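Local coordinates for methylenetetrahydrofolate--tRNA-(uracil-5-)-methyltransferase TrmFO (Thermus thermophilus, PDB 3G5S), which probably uses FAD, NAD(P)H and methylenetetrahydrofolate to form 5-methyluridine at position 54 of tRNAs, at residues A[81-84]-A[85-88]; A[197-200]-A[201-205]; A[415-418]-A[419-423]. All coordinates share one frame; numbering follows the deposited sequence.

Interaction 1: residues A[81-84]-A[85-88]; sequences AADL and ARVP
Asp-83 and Arg-86 are bridged by water where helix 77-84 ends and the chain runs on into a short, weakly bonded strand, an example of how a helix terminus can be tied to what follows through solvent. The backbone bonds come first. Ala-85 N donates to Ala-81 O at 2.9 Å in a final helical turn, and a weak second bond reaches Ala-82 O; Ala-85 is also the first residue to leave helical backbone angles.

Two waters link Asp-83 to Arg-86, one through its backbone carbonyl and one through its carboxylate. The first donates to Asp-83 O, 2.7 Å away, and accepts from Arg-86 NE, while the second donates to Asp-83 OD1 and accepts from Arg-86 NH1 at 2.8 Å. Both lie at the edge of the guanidinium, in its plane, and as acceptors there they would restrain its orientation. In the arginine, CG lies opposite the backbone N (chi1 179°), and the chain bends at chi3 (-77°).

Between the charged groups themselves there is proximity only. Asp-83 OD1 stands 4.1 Å from Arg-86 NH1, well out of the guanidinium plane, and no N-H points at it, although carboxylate and guanidinium are only 13° from parallel. Their salt bridges lie elsewhere, with Arg-72 for Asp-83 and Glu-58 for Arg-86.

Ala-81 packs on Phe-100 and Tyr-103 of helix 97-109, and Ala-82 on strand 92-95, the antiparallel neighbour of strand 86-87.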
loop_
_atom_site.group_PDB
_atom_site.type_symbol
_atom_site.label_atom_id
_atom_site.label_comp_id
_atom_site.label_asym_id
_atom_site.label_seq_id
_atom_site.Cartn_x
_atom_site.Cartn_y
_atom_site.Cartn_z
ATOM N N ALA A 81 4.003 14.813 14.889
ATOM C CA ALA A 81 2.993 14.388 15.837
ATOM C C ALA A 81 3.380 13.067 16.478
ATOM O O ALA A 81 3.196 12.880 17.677
ATOM C CB ALA A 81 1.646 14.259 15.139
ATOM N N ALA A 82 3.888 12.143 15.673
ATOM C CA ALA A 82 4.269 10.839 16.194
ATOM C C ALA A 82 5.440 10.940 17.168
ATOM O O ALA A 82 5.454 10.291 18.212
ATOM C CB ALA A 82 4.611 9.902 15.057
ATOM N N ASP A 83 6.428 11.756 16.819
ATOM C CA ASP A 83 7.599 11.931 17.671
ATOM C C ASP A 83 7.217 12.546 19.017
ATOM O O ASP A 83 7.787 12.196 20.052
ATOM C CB ASP A 83 8.660 12.772 16.953
ATOM C CG ASP A 83 9.394 11.992 15.870
ATOM O OD1 ASP A 83 9.514 10.754 15.988
ATOM O OD2 ASP A 83 9.878 12.610 14.903
ATOM N N LEU A 84 6.238 13.447 19.002
ATOM C CA LEU A 84 5.783 14.092 20.226
ATOM C C LEU A 84 4.824 13.223 21.044
ATOM O O LEU A 84 4.713 13.392 22.258
ATOM C CB LEU A 84 5.145 15.448 19.914
ATOM C CG LEU A 84 6.096 16.506 19.349
ATOM C CD1 LEU A 84 5.329 17.712 18.812
ATOM C CD2 LEU A 84 7.126 16.933 20.391
ATOM N N ALA A 85 4.135 12.301 20.375
ATOM C CA ALA A 85 3.136 11.456 21.025
ATOM C C ALA A 85 3.654 10.039 21.244
ATOM O O ALA A 85 2.896 9.138 21.593
ATOM C CB ALA A 85 1.852 11.424 20.192
ATOM N N ARG A 86 4.953 9.852 21.040
ATOM C CA ARG A 86 5.583 8.539 21.142
ATOM C C ARG A 86 5.254 7.811 22.446
ATOM O O ARG A 86 5.357 8.398 23.519
ATOM C CB ARG A 86 7.107 8.690 21.021
ATOM C CG ARG A 86 7.861 7.388 21.133
ATOM C CD ARG A 86 9.354 7.625 21.300
ATOM N NE ARG A 86 10.033 7.988 20.059
ATOM C CZ ARG A 86 10.434 7.107 19.150
ATOM N NH1 ARG A 86 11.065 7.513 18.059
ATOM N NH2 ARG A 86 10.188 5.819 19.332
ATOM N N VAL A 87 4.862 6.538 22.338
ATOM C CA VAL A 87 4.689 5.649 23.498
ATOM C C VAL A 87 5.430 4.326 23.250
ATOM O O VAL A 87 5.668 3.958 22.106
ATOM C CB VAL A 87 3.197 5.355 23.795
ATOM C CG1 VAL A 87 2.451 6.643 24.135
ATOM C CG2 VAL A 87 2.549 4.641 22.618
ATOM N N PRO A 88 5.797 3.604 24.322
ATOM C CA PRO A 88 6.571 2.362 24.151
ATOM C C PRO A 88 5.846 1.259 23.367
ATOM O O PRO A 88 4.660 1.027 23.591
ATOM C CB PRO A 88 6.819 1.901 25.594
ATOM C CG PRO A 88 6.709 3.134 26.416
ATOM C CD PRO A 88 5.670 3.982 25.742
HETATM O O HOH W 1 10.182 10.875 20.114
HETATM O O HOH W 2 11.605 10.254 17.685
#

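Interaction 2: residues A[197-200]-A[201-205]; sequences RRFH and QALLE
His-200 and Leu-204, one turn apart on the alpha-helix 193-205, illustrate i to i+4 packing in which a side chain leans over part of one face of a ring. Leu-204 CG sits 4.2 Å above the imidazole plane, displaced toward the rim, and both methyl groups reach the far end of the ring: CD1 lies 4.0 Å from His-200 CE1, with CD2 near NE2. A similar pairing joins Phe-199 to Leu-203, whose CD1 approaches Phe-199 CE2 obliquely at 3.7 Å.

At ND1 the imidazole meets a water. This single molecule, in the ring plane, lies 2.8 Å from His-200 ND1, accepts from Gln-201 NE2 and donates a longer bond to Arg-197 O. Gln-201 can share it because a bend at chi2 (-61°) brings NE2 to the water; the amide and imidazole planes are 77° apart. Beneath these side chains, successive i to i+4 backbone bonds set the spacing, among them Leu-203 N to Phe-199 O at 3.0 Å.

Further out, the helix packs against two others. Phe-199, Ala-202 and Leu-203 rest on Leu-289 of helix 283-290, while Leu-203 and Leu-204 meet Ala-230 of helix 226-231. The imidazole therefore has partners at both nitrogens, which together would restrain its rotation about chi2: the water at ND1, and at NE2 a hydrogen bond to the backbone O of Ala-230.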
loop_
_atom_site.group_PDB
_atom_site.type_symbol
_atom_site.label_atom_id
_atom_site.label_comp_id
_atom_site.label_asym_id
_atom_site.label_seq_id
_atom_site.Cartn_x
_atom_site.Cartn_y
_atom_site.Cartn_z
ATOM N N ARG A 197 -1.785 -32.778 0.363
ATOM C CA ARG A 197 -2.504 -33.179 1.565
ATOM C C ARG A 197 -1.973 -32.482 2.829
ATOM O O ARG A 197 -2.760 -32.005 3.647
ATOM C CB ARG A 197 -2.511 -34.707 1.715
ATOM C CG ARG A 197 -3.150 -35.437 0.523
ATOM C CD ARG A 197 -3.465 -36.906 0.829
ATOM N NE ARG A 197 -4.799 -37.080 1.400
ATOM C CZ ARG A 197 -5.846 -37.556 0.731
ATOM N NH1 ARG A 197 -5.720 -37.919 -0.539
ATOM N NH2 ARG A 197 -7.023 -37.674 1.332
ATOM N N ARG A 198 -0.652 -32.407 2.977
ATOM C CA ARG A 198 -0.039 -31.704 4.114
ATOM C C ARG A 198 -0.453 -30.233 4.120
ATOM O O ARG A 198 -0.826 -29.684 5.156
ATOM C CB ARG A 198 1.498 -31.823 4.079
ATOM C CG ARG A 198 2.241 -31.072 5.212
ATOM C CD ARG A 198 3.752 -30.918 4.942
ATOM N NE ARG A 198 4.445 -30.195 6.016
ATOM C CZ ARG A 198 5.560 -29.486 5.850
ATOM N NH1 ARG A 198 6.117 -29.390 4.649
ATOM N NH2 ARG A 198 6.111 -28.857 6.878
ATOM N N PHE A 199 -0.383 -29.604 2.951
ATOM C CA PHE A 199 -0.695 -28.192 2.797
ATOM C C PHE A 199 -2.171 -27.921 3.105
ATOM O O PHE A 199 -2.513 -27.007 3.862
ATOM C CB PHE A 199 -0.343 -27.761 1.374
ATOM C CG PHE A 199 -0.484 -26.290 1.126
ATOM C CD1 PHE A 199 0.420 -25.388 1.657
ATOM C CD2 PHE A 199 -1.503 -25.812 0.331
ATOM C CE1 PHE A 199 0.297 -24.035 1.413
ATOM C CE2 PHE A 199 -1.630 -24.460 0.085
ATOM C CZ PHE A 199 -0.725 -23.570 0.625
ATOM N N HIS A 200 -3.047 -28.734 2.525
ATOM C CA HIS A 200 -4.476 -28.594 2.751
ATOM C C HIS A 200 -4.820 -28.756 4.231
ATOM O O HIS A 200 -5.595 -27.979 4.779
ATOM C CB HIS A 200 -5.257 -29.599 1.904
ATOM C CG HIS A 200 -6.726 -29.600 2.179
ATOM N ND1 HIS A 200 -7.350 -30.595 2.900
ATOM C CD2 HIS A 200 -7.694 -28.716 1.840
ATOM C CE1 HIS A 200 -8.641 -30.324 2.990
ATOM N NE2 HIS A 200 -8.875 -29.190 2.357
ATOM N N GLN A 201 -4.237 -29.760 4.881
ATOM C CA GLN A 201 -4.464 -29.958 6.308
ATOM C C GLN A 201 -3.995 -28.755 7.126
ATOM O O GLN A 201 -4.666 -28.328 8.065
ATOM C CB GLN A 201 -3.757 -31.229 6.793
ATOM C CG GLN A 201 -4.460 -32.516 6.410
ATOM C CD GLN A 201 -5.856 -32.602 6.996
ATOM O OE1 GLN A 201 -6.068 -32.313 8.173
ATOM N NE2 GLN A 201 -6.819 -32.995 6.172
ATOM N N ALA A 202 -2.840 -28.206 6.773
ATOM C CA ALA A 202 -2.319 -27.048 7.488
ATOM C C ALA A 202 -3.243 -25.837 7.341
ATOM O O ALA A 202 -3.403 -25.052 8.275
ATOM C CB ALA A 202 -0.922 -26.716 7.006
ATOM N N LEU A 203 -3.853 -25.685 6.168
ATOM C CA LEU A 203 -4.788 -24.587 5.936
ATOM C C LEU A 203 -6.018 -24.694 6.830
ATOM O O LEU A 203 -6.556 -23.684 7.282
ATOM C CB LEU A 203 -5.227 -24.551 4.474
ATOM C CG LEU A 203 -4.282 -23.863 3.493
ATOM C CD1 LEU A 203 -4.761 -24.094 2.069
ATOM C CD2 LEU A 203 -4.179 -22.369 3.794
ATOM N N LEU A 204 -6.472 -25.918 7.072
ATOM C CA LEU A 204 -7.677 -26.124 7.869
ATOM C C LEU A 204 -7.532 -25.530 9.268
ATOM O O LEU A 204 -8.484 -24.979 9.818
ATOM C CB LEU A 204 -8.023 -27.614 7.964
ATOM C CG LEU A 204 -8.429 -28.312 6.665
ATOM C CD1 LEU A 204 -8.710 -29.788 6.921
ATOM C CD2 LEU A 204 -9.635 -27.637 6.040
ATOM N N GLU A 205 -6.329 -25.623 9.827
ATOM C CA GLU A 205 -6.111 -25.276 11.227
ATOM C C GLU A 205 -5.442 -23.921 11.455
ATOM O O GLU A 205 -5.396 -23.430 12.584
ATOM C CB GLU A 205 -5.286 -26.367 11.908
ATOM C CG GLU A 205 -5.956 -27.731 11.932
ATOM C CD GLU A 205 -5.069 -28.802 12.538
ATOM O OE1 GLU A 205 -3.846 -28.569 12.653
ATOM O OE2 GLU A 205 -5.593 -29.878 12.896
HETATM O O HOH W 3 -5.842 -32.909 3.439
#

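Interaction 3: residues A[415-418]-A[419-423]; sequences AMYR and RGLEA
Arg-419 leaves the helix with CG swung opposite the backbone N (chi1 -178°) and then turns at chi3 (65°), which brings its guanidinium back alongside Met-416, a selenomethionine. The Met-416 chain is extended beyond CG and points the same way, and the touching atoms are Met-416 CG and Arg-419 NH2, 4.0 Å apart. The aliphatic carbon meets the guanidinium obliquely, an apolar flank beside a charged group.

The same turn of chain lets one water close a loop. It donates to Met-416 O at 2.9 Å and accepts from Arg-419 NH2 at 2.8 Å, lying at the guanidinium edge in its plane. Met-416 O is thus gripped twice, because Gly-420 N also donates to it, at 2.8 Å. That carbonyl is a worked case of a helical oxygen that keeps its i+4 bond and still accepts from solvent. The neighbouring i to i+4 bonds are regular, with Leu-421 N reaching Tyr-417 O at 2.9 Å.

On another flank of the helix, Tyr-417 and Leu-421 lie side by side and point the same way. Leu-421 CD2 approaches the ring obliquely, 4.0 Å from Tyr-417 CE1.

These two flanks join helix 409-429 to different parts of the chain. The arginine also donates from NH2 to the backbone O of Pro-401 and from NH1 to that of Pro-402, so two loop carbonyls and the water together hold its guanidinium, while Met-416 packs on Trp-397 and Val-403. Tyr-417 and Leu-421 lie against helix 63-74, both touching Leu-66.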
loop_
_atom_site.group_PDB
_atom_site.type_symbol
_atom_site.label_atom_id
_atom_site.label_comp_id
_atom_site.label_asym_id
_atom_site.label_seq_id
_atom_site.Cartn_x
_atom_site.Cartn_y
_atom_site.Cartn_z
ATOM N N ALA A 415 22.122 -1.412 4.419
ATOM C CA ALA A 415 22.688 -0.721 3.269
ATOM C C ALA A 415 21.607 -0.012 2.454
ATOM O O ALA A 415 21.808 1.124 2.021
ATOM C CB ALA A 415 23.460 -1.691 2.400
HETATM N N MSE A 416 20.468 -0.673 2.259
HETATM C CA MSE A 416 19.357 -0.072 1.529
HETATM C C MSE A 416 18.812 1.151 2.264
HETATM O O MSE A 416 18.420 2.143 1.641
HETATM C CB MSE A 416 18.235 -1.093 1.344
HETATM C CG MSE A 416 18.526 -2.212 0.365
HETATM SE SE MSE A 416 16.969 -3.379 0.244
HETATM C CE MSE A 416 17.534 -4.521 -1.230
ATOM N N TYR A 417 18.758 1.068 3.584
ATOM C CA TYR A 417 18.298 2.183 4.395
ATOM C C TYR A 417 19.196 3.400 4.194
ATOM O O TYR A 417 18.720 4.498 3.908
ATOM C CB TYR A 417 18.248 1.768 5.864
ATOM C CG TYR A 417 17.841 2.840 6.840
ATOM C CD1 TYR A 417 18.739 3.821 7.236
ATOM C CD2 TYR A 417 16.572 2.843 7.404
ATOM C CE1 TYR A 417 18.377 4.792 8.139
ATOM C CE2 TYR A 417 16.204 3.806 8.316
ATOM C CZ TYR A 417 17.110 4.778 8.672
ATOM O OH TYR A 417 16.746 5.738 9.585
ATOM N N ARG A 418 20.502 3.207 4.333
ATOM C CA ARG A 418 21.414 4.335 4.203
ATOM C C ARG A 418 21.384 4.926 2.806
ATOM O O ARG A 418 21.367 6.144 2.637
ATOM C CB ARG A 418 22.838 3.904 4.525
ATOM C CG ARG A 418 23.076 3.648 5.973
ATOM C CD ARG A 418 24.560 3.568 6.253
ATOM N NE ARG A 418 24.805 3.291 7.660
ATOM C CZ ARG A 418 25.830 3.777 8.346
ATOM N NH1 ARG A 418 26.706 4.577 7.749
ATOM N NH2 ARG A 418 25.980 3.465 9.628
ATOM N N ARG A 419 21.395 4.058 1.806
ATOM C CA ARG A 419 21.368 4.503 0.422
ATOM C C ARG A 419 20.083 5.271 0.125
ATOM O O ARG A 419 20.100 6.326 -0.516
ATOM C CB ARG A 419 21.489 3.300 -0.507
ATOM C CG ARG A 419 21.510 3.643 -1.986
ATOM C CD ARG A 419 21.417 2.387 -2.844
ATOM N NE ARG A 419 20.129 1.732 -2.643
ATOM C CZ ARG A 419 19.796 0.547 -3.138
ATOM N NH1 ARG A 419 20.657 -0.139 -3.881
ATOM N NH2 ARG A 419 18.593 0.050 -2.892
ATOM N N GLY A 420 18.965 4.737 0.598
ATOM C CA GLY A 420 17.671 5.333 0.313
ATOM C C GLY A 420 17.487 6.674 0.988
ATOM O O GLY A 420 16.963 7.620 0.388
ATOM N N LEU A 421 17.902 6.763 2.246
ATOM C CA LEU A 421 17.735 8.000 2.984
ATOM C C LEU A 421 18.585 9.098 2.355
ATOM O O LEU A 421 18.133 10.237 2.215
ATOM C CB LEU A 421 18.081 7.796 4.455
ATOM C CG LEU A 421 17.806 8.976 5.387
ATOM C CD1 LEU A 421 16.348 9.432 5.287
ATOM C CD2 LEU A 421 18.161 8.591 6.813
ATOM N N GLU A 422 19.806 8.750 1.955
ATOM C CA GLU A 422 20.675 9.702 1.282
ATOM C C GLU A 422 20.073 10.168 -0.041
ATOM O O GLU A 422 20.103 11.357 -0.362
ATOM C CB GLU A 422 22.067 9.099 1.042
ATOM C CG GLU A 422 22.999 10.028 0.266
ATOM C CD GLU A 422 24.329 9.390 -0.114
ATOM O OE1 GLU A 422 24.689 8.342 0.458
ATOM O OE2 GLU A 422 25.025 9.953 -0.983
ATOM N N ALA A 423 19.538 9.227 -0.813
ATOM C CA ALA A 423 18.921 9.561 -2.094
ATOM C C ALA A 423 17.726 10.488 -1.889
ATOM O O ALA A 423 17.541 11.446 -2.638
ATOM C CB ALA A 423 18.486 8.305 -2.829
HETATM O O HOH W 4 17.715 2.101 -1.126
#

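The three contacts follow in series along one chain, and none touches another. Interactions 1 and 2 both belong to the GidA-like portion of the protein, yet their centres are 42 Å apart: in the first, the side chain of Ala-82 is about 12 Å from the FAD, whereas in the second that of Phe-199 is about 13 Å from the bound glutathione. Interaction 3, on a late helix, is closer to interaction 1, with centres 24 Å apart and nearest atoms about 10 Å apart. Helix 63-74 connects these two indirectly: helix 409-429 packs on it through Leu-66, and its Arg-72 pairs with Asp-83 at the end of helix 77-84. Residues 197-205 belong to a distant helical cluster.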